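Local atomic coordinates of oxygenase-reductase (Streptomyces fradiae, PDB entry 4OSP), a protein that contains, as its C-terminal domain, a Rossmann-fold short-chain dehydrogenase/reductase that binds NADP and serves as the C-6 ketoreductase in urdamycin biosynthesis. Residues 32-35 against 36-40; 88-91 against 92-96; 134-137 against 138-142; 178-181 against 182-186. One frame throughout, in Å; residues are numbered along the deposited sequence.

Contact 1. Residues 32-35 against 36-40; sequences TAIR and LAREG
Arg35 reaches one turn forward along its helix and takes hold of Glu39 side-on, with NE and NH2 both directed at the single oxygen OE2. The NH2 bond is the shorter, 2.8 Å from Arg35 NH2 to Glu39 OE2. OE2 lies at the edge of the guanidinium, near its plane, while the carboxylate is turned 39° against that plane and is met on its anti side. A bend in the arginine chain at chi2 (64°) folds its end along the helix toward Glu39. Arg38 crosses both Ile34 and Arg35 at a slant: its NH2 rests against Ile34 CG2 at 3.5 Å and its NH1 against Arg35 CD. Thr32 and Leu36 run side by side, with CG2 of Thr32 4.0 Å from CD1 of Leu36. Gly40, at positive phi, ends the helix in a Schellman motif. Arg35 NH1 also pairs with Asp236 of its own chain and with Asp245 of the second subunit, and Arg38 is paired with Glu64. These are the last turns of helix 27-38 in the first beta-alpha-beta unit of the Rossmann fold: Ala33, Leu36 and Ala37 lie on Val43 of strand 42-47, Ile34 meets helix 51-63, and Thr32 and Leu36 meet helix 231-242.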
loop_
_atom_site.group_PDB
_atom_site.type_symbol
_atom_site.label_atom_id
_atom_site.label_comp_id
_atom_site.label_asym_id
_atom_site.label_seq_id
_atom_site.Cartn_x
_atom_site.Cartn_y
_atom_site.Cartn_z
ATOM N N THR B 32 -17.538 -12.252 -16.722
ATOM C CA THR B 32 -18.142 -11.791 -15.478
ATOM C C THR B 32 -19.659 -11.904 -15.547
ATOM O O THR B 32 -20.290 -12.473 -14.634
ATOM C CB THR B 32 -17.740 -10.339 -15.141
ATOM O OG1 THR B 32 -16.316 -10.261 -14.986
ATOM C CG2 THR B 32 -18.412 -9.887 -13.851
ATOM N N ALA B 33 -20.238 -11.383 -16.636
ATOM C CA ALA B 33 -21.678 -11.497 -16.856
ATOM C C ALA B 33 -22.118 -12.969 -16.823
ATOM O O ALA B 33 -23.119 -13.319 -16.176
ATOM C CB ALA B 33 -22.087 -10.826 -18.167
ATOM N N ILE B 34 -21.349 -13.829 -17.482
ATOM C CA ILE B 34 -21.639 -15.265 -17.494
ATOM C C ILE B 34 -21.606 -15.903 -16.089
ATOM O O ILE B 34 -22.526 -16.644 -15.712
ATOM C CB ILE B 34 -20.716 -16.016 -18.492
ATOM C CG1 ILE B 34 -21.117 -15.670 -19.937
ATOM C CG2 ILE B 34 -20.749 -17.526 -18.252
ATOM C CD1 ILE B 34 -20.081 -16.036 -20.992
ATOM N N ARG B 35 -20.569 -15.604 -15.309
ATOM C CA ARG B 35 -20.443 -16.218 -13.983
ATOM C C ARG B 35 -21.547 -15.753 -13.016
ATOM O O ARG B 35 -22.100 -16.561 -12.259
ATOM C CB ARG B 35 -19.032 -16.006 -13.383
ATOM C CG ARG B 35 -18.839 -16.606 -11.986
ATOM C CD ARG B 35 -18.974 -18.123 -11.995
ATOM N NE ARG B 35 -19.198 -18.696 -10.661
ATOM C CZ ARG B 35 -18.240 -19.243 -9.914
ATOM N NH1 ARG B 35 -16.986 -19.282 -10.355
ATOM N NH2 ARG B 35 -18.530 -19.755 -8.728
ATOM N N LEU B 36 -21.869 -14.459 -13.052
ATOM C CA LEU B 36 -22.973 -13.917 -12.254
ATOM C C LEU B 36 -24.304 -14.601 -12.570
ATOM O O LEU B 36 -24.996 -15.067 -11.663
ATOM C CB LEU B 36 -23.083 -12.394 -12.427
ATOM C CG LEU B 36 -21.906 -11.572 -11.889
ATOM C CD1 LEU B 36 -22.085 -10.090 -12.208
ATOM C CD2 LEU B 36 -21.683 -11.787 -10.399
ATOM N N ALA B 37 -24.631 -14.692 -13.860
ATOM C CA ALA B 37 -25.841 -15.395 -14.324
ATOM C C ALA B 37 -25.892 -16.847 -13.857
ATOM O O ALA B 37 -26.931 -17.321 -13.384
ATOM C CB ALA B 37 -25.957 -15.324 -15.842
ATOM N N ARG B 38 -24.765 -17.542 -13.984
ATOM C CA ARG B 38 -24.658 -18.909 -13.507
ATOM C C ARG B 38 -25.055 -19.027 -12.042
ATOM O O ARG B 38 -25.728 -19.983 -11.653
ATOM C CB ARG B 38 -23.244 -19.445 -13.716
ATOM C CG ARG B 38 -23.042 -20.863 -13.204
ATOM C CD ARG B 38 -21.710 -21.415 -13.663
ATOM N NE ARG B 38 -21.544 -21.235 -15.099
ATOM C CZ ARG B 38 -20.396 -20.905 -15.678
ATOM N NH1 ARG B 38 -19.314 -20.698 -14.931
ATOM N NH2 ARG B 38 -20.334 -20.763 -16.997
ATOM N N GLU B 39 -24.651 -18.050 -11.234
ATOM C CA GLU B 39 -24.968 -18.075 -9.805
ATOM C C GLU B 39 -26.426 -17.704 -9.499
ATOM O O GLU B 39 -26.852 -17.754 -8.334
ATOM C CB GLU B 39 -24.004 -17.184 -9.006
ATOM C CG GLU B 39 -22.550 -17.644 -9.003
ATOM C CD GLU B 39 -22.347 -19.024 -8.379
ATOM O OE1 GLU B 39 -23.182 -19.464 -7.543
ATOM O OE2 GLU B 39 -21.339 -19.673 -8.726
ATOM N N GLY B 40 -27.180 -17.337 -10.538
ATOM C CA GLY B 40 -28.626 -17.066 -10.407
ATOM C C GLY B 40 -29.059 -15.625 -10.640
ATOM O O GLY B 40 -30.233 -15.298 -10.513
#

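Contact 2. Residues 88-91 against 92-96; sequences LERG and LKERT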
loop_
_atom_site.group_PDB
_atom_site.type_symbol
_atom_site.label_atom_id
_atom_site.label_comp_id
_atom_site.label_asym_id
_atom_site.label_seq_id
_atom_site.Cartn_x
_atom_site.Cartn_y
_atom_site.Cartn_z
ATOM N N LEU B 88 -31.556 0.231 -19.027
ATOM C CA LEU B 88 -31.421 -0.634 -17.865
ATOM C C LEU B 88 -32.751 -0.770 -17.119
ATOM O O LEU B 88 -33.181 -1.882 -16.792
ATOM C CB LEU B 88 -30.316 -0.120 -16.922
ATOM C CG LEU B 88 -30.116 -0.902 -15.623
ATOM C CD1 LEU B 88 -29.506 -2.262 -15.930
ATOM C CD2 LEU B 88 -29.250 -0.130 -14.638
ATOM N N GLU B 89 -33.396 0.363 -16.867
ATOM C CA GLU B 89 -34.620 0.405 -16.071
ATOM C C GLU B 89 -35.827 -0.239 -16.763
ATOM O O GLU B 89 -36.582 -0.979 -16.133
ATOM C CB GLU B 89 -34.937 1.841 -15.655
ATOM C CG GLU B 89 -34.001 2.383 -14.582
ATOM C CD GLU B 89 -34.427 3.739 -14.038
ATOM O OE1 GLU B 89 -35.335 4.380 -14.605
ATOM O OE2 GLU B 89 -33.851 4.169 -13.034
ATOM N N ARG B 90 -36.003 0.037 -18.052
ATOM C CA ARG B 90 -37.020 -0.650 -18.838
ATOM C C ARG B 90 -36.814 -2.173 -18.762
ATOM O O ARG B 90 -37.717 -2.903 -18.361
ATOM C CB ARG B 90 -37.001 -0.168 -20.285
ATOM C CG ARG B 90 -38.211 -0.599 -21.107
ATOM C CD ARG B 90 -38.260 0.116 -22.451
ATOM N NE ARG B 90 -37.216 -0.368 -23.355
ATOM C CZ ARG B 90 -36.031 0.211 -23.517
ATOM N NH1 ARG B 90 -35.725 1.311 -22.846
ATOM N NH2 ARG B 90 -35.149 -0.309 -24.355
ATOM N N GLY B 91 -35.608 -2.632 -19.098
ATOM C CA GLY B 91 -35.292 -4.058 -19.086
ATOM C C GLY B 91 -35.510 -4.741 -17.743
ATOM O O GLY B 91 -36.016 -5.869 -17.686
ATOM N N LEU B 92 -35.121 -4.068 -16.661
ATOM C CA LEU B 92 -35.268 -4.631 -15.325
ATOM C C LEU B 92 -36.735 -4.701 -14.889
ATOM O O LEU B 92 -37.174 -5.703 -14.307
ATOM C CB LEU B 92 -34.445 -3.834 -14.303
ATOM C CG LEU B 92 -32.925 -4.059 -14.241
ATOM C CD1 LEU B 92 -32.282 -3.055 -13.294
ATOM C CD2 LEU B 92 -32.592 -5.481 -13.806
ATOM N N LYS B 93 -37.477 -3.632 -15.172
ATOM C CA LYS B 93 -38.902 -3.540 -14.830
ATOM C C LYS B 93 -39.723 -4.633 -15.532
ATOM O O LYS B 93 -40.582 -5.264 -14.915
ATOM C CB LYS B 93 -39.443 -2.144 -15.199
ATOM C CG LYS B 93 -40.880 -1.860 -14.778
ATOM C CD LYS B 93 -41.014 -1.792 -13.262
ATOM C CE LYS B 93 -42.289 -1.082 -12.836
ATOM N NZ LYS B 93 -42.268 -0.841 -11.369
ATOM N N GLU B 94 -39.450 -4.842 -16.818
ATOM C CA GLU B 94 -40.124 -5.880 -17.607
ATOM C C GLU B 94 -39.975 -7.291 -17.042
ATOM O O GLU B 94 -40.911 -8.091 -17.098
ATOM C CB GLU B 94 -39.594 -5.888 -19.032
ATOM C CG GLU B 94 -40.045 -4.720 -19.876
ATOM C CD GLU B 94 -39.718 -4.935 -21.334
ATOM O OE1 GLU B 94 -39.499 -6.112 -21.719
ATOM O OE2 GLU B 94 -39.683 -3.936 -22.089
ATOM N N ARG B 95 -38.795 -7.606 -16.518
ATOM C CA ARG B 95 -38.501 -8.969 -16.113
ATOM C C ARG B 95 -38.697 -9.232 -14.626
ATOM O O ARG B 95 -38.780 -10.384 -14.213
ATOM C CB ARG B 95 -37.093 -9.362 -16.558
ATOM C CG ARG B 95 -36.941 -9.390 -18.069
ATOM C CD ARG B 95 -35.495 -9.293 -18.510
ATOM N NE ARG B 95 -35.403 -9.391 -19.963
ATOM C CZ ARG B 95 -35.572 -8.373 -20.806
ATOM N NH1 ARG B 95 -35.818 -7.154 -20.350
ATOM N NH2 ARG B 95 -35.476 -8.577 -22.109
ATOM N N THR B 96 -38.788 -8.177 -13.824
ATOM C CA THR B 96 -38.854 -8.343 -12.369
ATOM C C THR B 96 -39.988 -7.569 -11.720
ATOM O O THR B 96 -40.356 -7.860 -10.584
ATOM C CB THR B 96 -37.553 -7.878 -11.678
ATOM O OG1 THR B 96 -37.292 -6.518 -12.046
ATOM C CG2 THR B 96 -36.369 -8.757 -12.069
#
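Arg95 NH1 turns back one helical turn to the carbonyl of Gly91, giving a hydrogen bond of 3.0 Å between Arg95 NH1 and Gly91 O. The oxygen sits at the edge of the guanidinium, in its plane, and the donor comes in strongly from the side of the carbonyl, at a C=O...N angle of 109°. Arg95 N also points to Gly91 O, but that bond is long and weak at 3.5 Å. One backbone oxygen thus serves a main-chain and a side-chain donor of the same residue. The other carbonyls of the turn are taken in regular alpha-helical fashion: Leu88 O by Leu92 N, Glu89 O by Lys93 N and Arg90 O by Glu94 N.

These turns close helix 80-96, one of the helices packed on the parallel sheet of this Rossmann fold. Leu88 and Leu92 lie side by side on its buried flank, CG of Leu88 3.8 Å from CD1 of Leu92; Leu92 also meets Leu42 and Phe69 on two strands of that sheet.

On the outer flank Arg90 and Glu94 run alongside each other without forming a salt bridge, since Arg90 NE stays 4.5 Å from Glu94 OE2. It is the aliphatic CG of Arg90 that the carboxylate oxygen comes nearest. Glu89 looks to a different helix, where OE2 forms a salt bridge with Arg141. At the C-terminal end Lys93 NZ is hydrogen-bonded to Asp97 O, and Thr96 OG1 to Ala98 N.

Contact 3. Residues 134-137 against 138-142; sequences APFF and IVQRA
Helix 121-142, one of the long helices of the Rossmann fold, carries this contact in its closing turns, where Phe136, Phe137 and Gln140 form a patch that faces another subunit. The Gln140 amide lies beside both rings, OE1 toward Phe137 and NE2 toward Phe136. Its OE1 comes to the edge of the Phe137 ring, near the ring plane, at 3.4 Å from Phe137 CD1, with the amide turned almost at right angles to the ring (84°). NE2 meets Phe136 obliquely, 3.7 Å from Phe136 CE1. With CG anti to the backbone N (chi1 -173°) and the chain extended beyond it, the amide is carried out alongside both phenylalanines. There NE2 is bound by two carbonyls of the third subunit, those of Pro116 and Val119, which probably hold the rotation of the amide and leave OE1 toward Phe137. The two rings also meet each other: Phe136 CD1 sits 3.5 Å above the Phe137 ring, over its centre.

Beneath them the backbone bonds are regular, with a short one, 2.7 Å, from Ile138 N to Ala134 O. Pro135 has no N-H to give, and the helix is kinked where its nitrogen lacks a bond to the preceding turn. Phe136 also meets the ring of Phe124 of the third subunit.

On the inner side Ile138 rests on Leu104 and Asn106 of strand 103-106 and on Leu84 of helix 80-96, whereas Pro135, Phe136 and Val139 pack against helix 168-187.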
loop_
_atom_site.group_PDB
_atom_site.type_symbol
_atom_site.label_atom_id
_atom_site.label_comp_id
_atom_site.label_asym_id
_atom_site.label_seq_id
_atom_site.Cartn_x
_atom_site.Cartn_y
_atom_site.Cartn_z
ATOM N N ALA B 134 -17.407 8.416 -16.693
ATOM C CA ALA B 134 -18.590 7.578 -16.818
ATOM C C ALA B 134 -18.780 6.726 -15.572
ATOM O O ALA B 134 -19.867 6.721 -14.987
ATOM C CB ALA B 134 -18.540 6.716 -18.078
ATOM N N PRO B 135 -17.722 6.010 -15.140
ATOM C CA PRO B 135 -17.930 5.197 -13.952
ATOM C C PRO B 135 -18.381 6.030 -12.746
ATOM O O PRO B 135 -19.256 5.581 -11.989
ATOM C CB PRO B 135 -16.559 4.559 -13.719
ATOM C CG PRO B 135 -15.964 4.487 -15.089
ATOM C CD PRO B 135 -16.408 5.754 -15.760
ATOM N N PHE B 136 -17.833 7.236 -12.578
ATOM C CA PHE B 136 -18.334 8.103 -11.508
ATOM C C PHE B 136 -19.839 8.362 -11.620
ATOM O O PHE B 136 -20.583 8.144 -10.669
ATOM C CB PHE B 136 -17.599 9.438 -11.425
ATOM C CG PHE B 136 -18.178 10.345 -10.389
ATOM C CD1 PHE B 136 -19.222 11.213 -10.710
ATOM C CD2 PHE B 136 -17.750 10.263 -9.056
ATOM C CE1 PHE B 136 -19.800 12.004 -9.735
ATOM C CE2 PHE B 136 -18.317 11.069 -8.079
ATOM C CZ PHE B 136 -19.346 11.939 -8.418
ATOM N N PHE B 137 -20.278 8.833 -12.782
ATOM C CA PHE B 137 -21.690 9.173 -12.966
ATOM C C PHE B 137 -22.613 7.968 -13.030
ATOM O O PHE B 137 -23.803 8.067 -12.702
ATOM C CB PHE B 137 -21.882 10.159 -14.136
ATOM C CG PHE B 137 -21.400 11.529 -13.809
ATOM C CD1 PHE B 137 -22.164 12.364 -12.997
ATOM C CD2 PHE B 137 -20.127 11.945 -14.188
ATOM C CE1 PHE B 137 -21.694 13.609 -12.624
ATOM C CE2 PHE B 137 -19.648 13.194 -13.822
ATOM C CZ PHE B 137 -20.427 14.026 -13.030
ATOM N N ILE B 138 -22.054 6.818 -13.388
ATOM C CA ILE B 138 -22.813 5.570 -13.355
ATOM C C ILE B 138 -23.075 5.173 -11.905
ATOM O O ILE B 138 -24.182 4.768 -11.556
ATOM C CB ILE B 138 -22.076 4.427 -14.071
ATOM C CG1 ILE B 138 -22.067 4.661 -15.590
ATOM C CG2 ILE B 138 -22.716 3.078 -13.728
ATOM C CD1 ILE B 138 -21.244 3.641 -16.362
ATOM N N VAL B 139 -22.052 5.290 -11.063
ATOM C CA VAL B 139 -22.228 5.044 -9.645
ATOM C C VAL B 139 -23.257 6.022 -9.089
ATOM O O VAL B 139 -24.180 5.629 -8.368
ATOM C CB VAL B 139 -20.903 5.180 -8.870
ATOM C CG1 VAL B 139 -21.154 5.095 -7.369
ATOM C CG2 VAL B 139 -19.920 4.104 -9.310
ATOM N N GLN B 140 -23.106 7.293 -9.436
ATOM C CA GLN B 140 -23.988 8.322 -8.905
ATOM C C GLN B 140 -25.441 8.021 -9.254
ATOM O O GLN B 140 -26.312 8.021 -8.388
ATOM C CB GLN B 140 -23.595 9.697 -9.436
ATOM C CG GLN B 140 -24.366 10.843 -8.795
ATOM C CD GLN B 140 -24.101 12.155 -9.485
ATOM O OE1 GLN B 140 -24.602 12.401 -10.581
ATOM N NE2 GLN B 140 -23.301 13.007 -8.851
ATOM N N ARG B 141 -25.691 7.750 -10.525
ATOM C CA ARG B 141 -27.025 7.424 -10.975
ATOM C C ARG B 141 -27.510 6.081 -10.387
ATOM O O ARG B 141 -28.677 5.961 -9.991
ATOM C CB ARG B 141 -27.088 7.450 -12.508
ATOM C CG ARG B 141 -28.409 7.024 -13.132
ATOM C CD ARG B 141 -29.548 8.026 -12.921
ATOM N NE ARG B 141 -30.835 7.324 -12.939
ATOM C CZ ARG B 141 -31.571 7.148 -14.028
ATOM N NH1 ARG B 141 -31.162 7.637 -15.187
ATOM N NH2 ARG B 141 -32.712 6.496 -13.968
ATOM N N ALA B 142 -26.619 5.094 -10.284
ATOM C CA ALA B 142 -27.013 3.768 -9.775
ATOM C C ALA B 142 -27.434 3.750 -8.301
ATOM O O ALA B 142 -28.203 2.872 -7.889
ATOM C CB ALA B 142 -25.924 2.731 -10.030
#

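Contact 4. Residues 178-181 against 182-186; sequences DQLT and LHFAK
The imidazole of His183 is met at its edge by Gln179 OE1, close to the ring plane, while Leu182 CG lies over the centre of one face, 4.2 Å above it. NE2 is the donor, and the bond from His183 NE2 to Gln179 OE1 is short at 2.6 Å and fairly straight, with an angle of 157° at the hydrogen. Amide and ring planes stand 51° apart. In the glutamine chain a bend at chi2 (-64°) brings OE1 round to the NE2 edge of the ring. Both flat groups have their remaining polar atoms engaged by the third subunit: Gln179 NE2 by Thr160 O, and His183 ND1 by the backbone N of Asn164. ND1 then acts as acceptor and NE2 as donor, so the tautomer with its proton on NE2 is the consistent one, and the orientation of each group is settled from two sides.

The ring of Phe184 receives Leu180 O at its edge, in plane, 3.6 Å from Phe184 CD2. Leu180 runs alongside it in the same direction, its CD2 3.8 Å from Phe184 CE2. Main-chain bonds of the usual i to i+4 kind run beneath these side chains, among them Leu182 N to Asp178 O at 3.2 Å.

Thr181 turns to the sheet, where OG1 is hydrogen-bonded to Ser197 and Asn154. The whole is the C-terminal half of helix 168-187, the crossover of a beta-alpha-beta unit between strands 151-155 and 194-204; this helix also carries the NADP-binding Lys174, as in other short-chain dehydrogenases/reductases, and here reaches into the interface between subunits.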
loop_
_atom_site.group_PDB
_atom_site.type_symbol
_atom_site.label_atom_id
_atom_site.label_comp_id
_atom_site.label_asym_id
_atom_site.label_seq_id
_atom_site.Cartn_x
_atom_site.Cartn_y
_atom_site.Cartn_z
ATOM N N ASP B 178 -9.808 3.695 -8.810
ATOM C CA ASP B 178 -9.544 3.178 -7.470
ATOM C C ASP B 178 -9.990 4.130 -6.355
ATOM O O ASP B 178 -10.350 3.701 -5.264
ATOM C CB ASP B 178 -8.062 2.845 -7.310
ATOM C CG ASP B 178 -7.644 1.635 -8.141
ATOM O OD1 ASP B 178 -8.532 0.832 -8.535
ATOM O OD2 ASP B 178 -6.427 1.489 -8.403
ATOM N N GLN B 179 -9.951 5.423 -6.627
ATOM C CA GLN B 179 -10.404 6.397 -5.656
ATOM C C GLN B 179 -11.910 6.274 -5.453
ATOM O O GLN B 179 -12.401 6.389 -4.316
ATOM C CB GLN B 179 -9.980 7.807 -6.075
ATOM C CG GLN B 179 -8.478 8.012 -5.950
ATOM C CD GLN B 179 -8.018 7.904 -4.502
ATOM O OE1 GLN B 179 -8.618 8.494 -3.603
ATOM N NE2 GLN B 179 -6.966 7.142 -4.269
ATOM N N LEU B 180 -12.633 5.977 -6.539
ATOM C CA LEU B 180 -14.054 5.652 -6.450
ATOM C C LEU B 180 -14.323 4.596 -5.376
ATOM O O LEU B 180 -15.228 4.736 -4.555
ATOM C CB LEU B 180 -14.580 5.135 -7.795
ATOM C CG LEU B 180 -14.991 6.128 -8.879
ATOM C CD1 LEU B 180 -15.334 5.366 -10.158
ATOM C CD2 LEU B 180 -16.177 6.979 -8.436
ATOM N N THR B 181 -13.544 3.526 -5.408
ATOM C CA THR B 181 -13.687 2.439 -4.456
ATOM C C THR B 181 -13.516 2.946 -3.021
ATOM O O THR B 181 -14.379 2.700 -2.158
ATOM C CB THR B 181 -12.670 1.304 -4.769
ATOM O OG1 THR B 181 -13.056 0.639 -5.982
ATOM C CG2 THR B 181 -12.591 0.294 -3.635
ATOM N N LEU B 182 -12.417 3.668 -2.770
ATOM C CA LEU B 182 -12.068 4.102 -1.398
ATOM C C LEU B 182 -13.158 4.982 -0.737
ATOM O O LEU B 182 -13.629 4.685 0.348
ATOM C CB LEU B 182 -10.712 4.824 -1.387
ATOM C CG LEU B 182 -10.181 5.400 -0.062
ATOM C CD1 LEU B 182 -9.678 4.279 0.838
ATOM C CD2 LEU B 182 -9.064 6.408 -0.305
ATOM N N HIS B 183 -13.561 6.044 -1.427
ATOM C CA HIS B 183 -14.460 7.046 -0.868
ATOM C C HIS B 183 -15.931 6.615 -0.856
ATOM O O HIS B 183 -16.637 6.835 0.137
ATOM C CB HIS B 183 -14.236 8.365 -1.580
ATOM C CG HIS B 183 -12.791 8.749 -1.648
ATOM N ND1 HIS B 183 -12.120 9.311 -0.580
ATOM C CD2 HIS B 183 -11.872 8.592 -2.627
ATOM C CE1 HIS B 183 -10.860 9.506 -0.911
ATOM N NE2 HIS B 183 -10.677 9.060 -2.139
ATOM N N PHE B 184 -16.381 5.955 -1.918
ATOM C CA PHE B 184 -17.729 5.402 -1.908
ATOM C C PHE B 184 -17.932 4.272 -0.922
ATOM O O PHE B 184 -19.057 4.035 -0.474
ATOM C CB PHE B 184 -18.192 4.985 -3.300
ATOM C CG PHE B 184 -18.823 6.086 -4.066
ATOM C CD1 PHE B 184 -20.090 6.529 -3.739
ATOM C CD2 PHE B 184 -18.145 6.710 -5.098
ATOM C CE1 PHE B 184 -20.686 7.558 -4.442
ATOM C CE2 PHE B 184 -18.729 7.754 -5.798
ATOM C CZ PHE B 184 -20.000 8.181 -5.467
ATOM N N ALA B 185 -16.865 3.557 -0.583
ATOM C CA ALA B 185 -16.966 2.505 0.438
ATOM C C ALA B 185 -17.259 3.147 1.793
ATOM O O ALA B 185 -18.105 2.666 2.570
ATOM C CB ALA B 185 -15.682 1.689 0.498
ATOM N N LYS B 186 -16.557 4.233 2.076
ATOM C CA LYS B 186 -16.837 5.027 3.256
ATOM C C LYS B 186 -18.245 5.618 3.166
ATOM O O LYS B 186 -19.032 5.528 4.116
ATOM C CB LYS B 186 -15.792 6.139 3.401
ATOM C CG LYS B 186 -16.059 7.126 4.530
ATOM C CD LYS B 186 -15.751 6.485 5.861
ATOM C CE LYS B 186 -15.950 7.444 7.018
ATOM N NZ LYS B 186 -16.252 6.650 8.245
#

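Overall arrangement
Going from the N terminus, the four contacts follow in series along the chain; none nests in or crosses another, and each closes no more than a turn within one helix. Contact 1 ends helix 27-38, contact 2 helix 80-96, contact 3 helix 121-142, and contact 4 lies within helix 168-187, all packed on the parallel sheet. Contact 1 touches none of the others, its centre lying about 18 Å from that of contact 2. Contacts 2 and 3 are tied by the Glu89-Arg141 salt bridge. Contacts 3 and 4 pack directly, Phe136 on Leu180 and Val139 on Phe184, and both meet the third subunit, whereas contacts 1 and 4 reach the second.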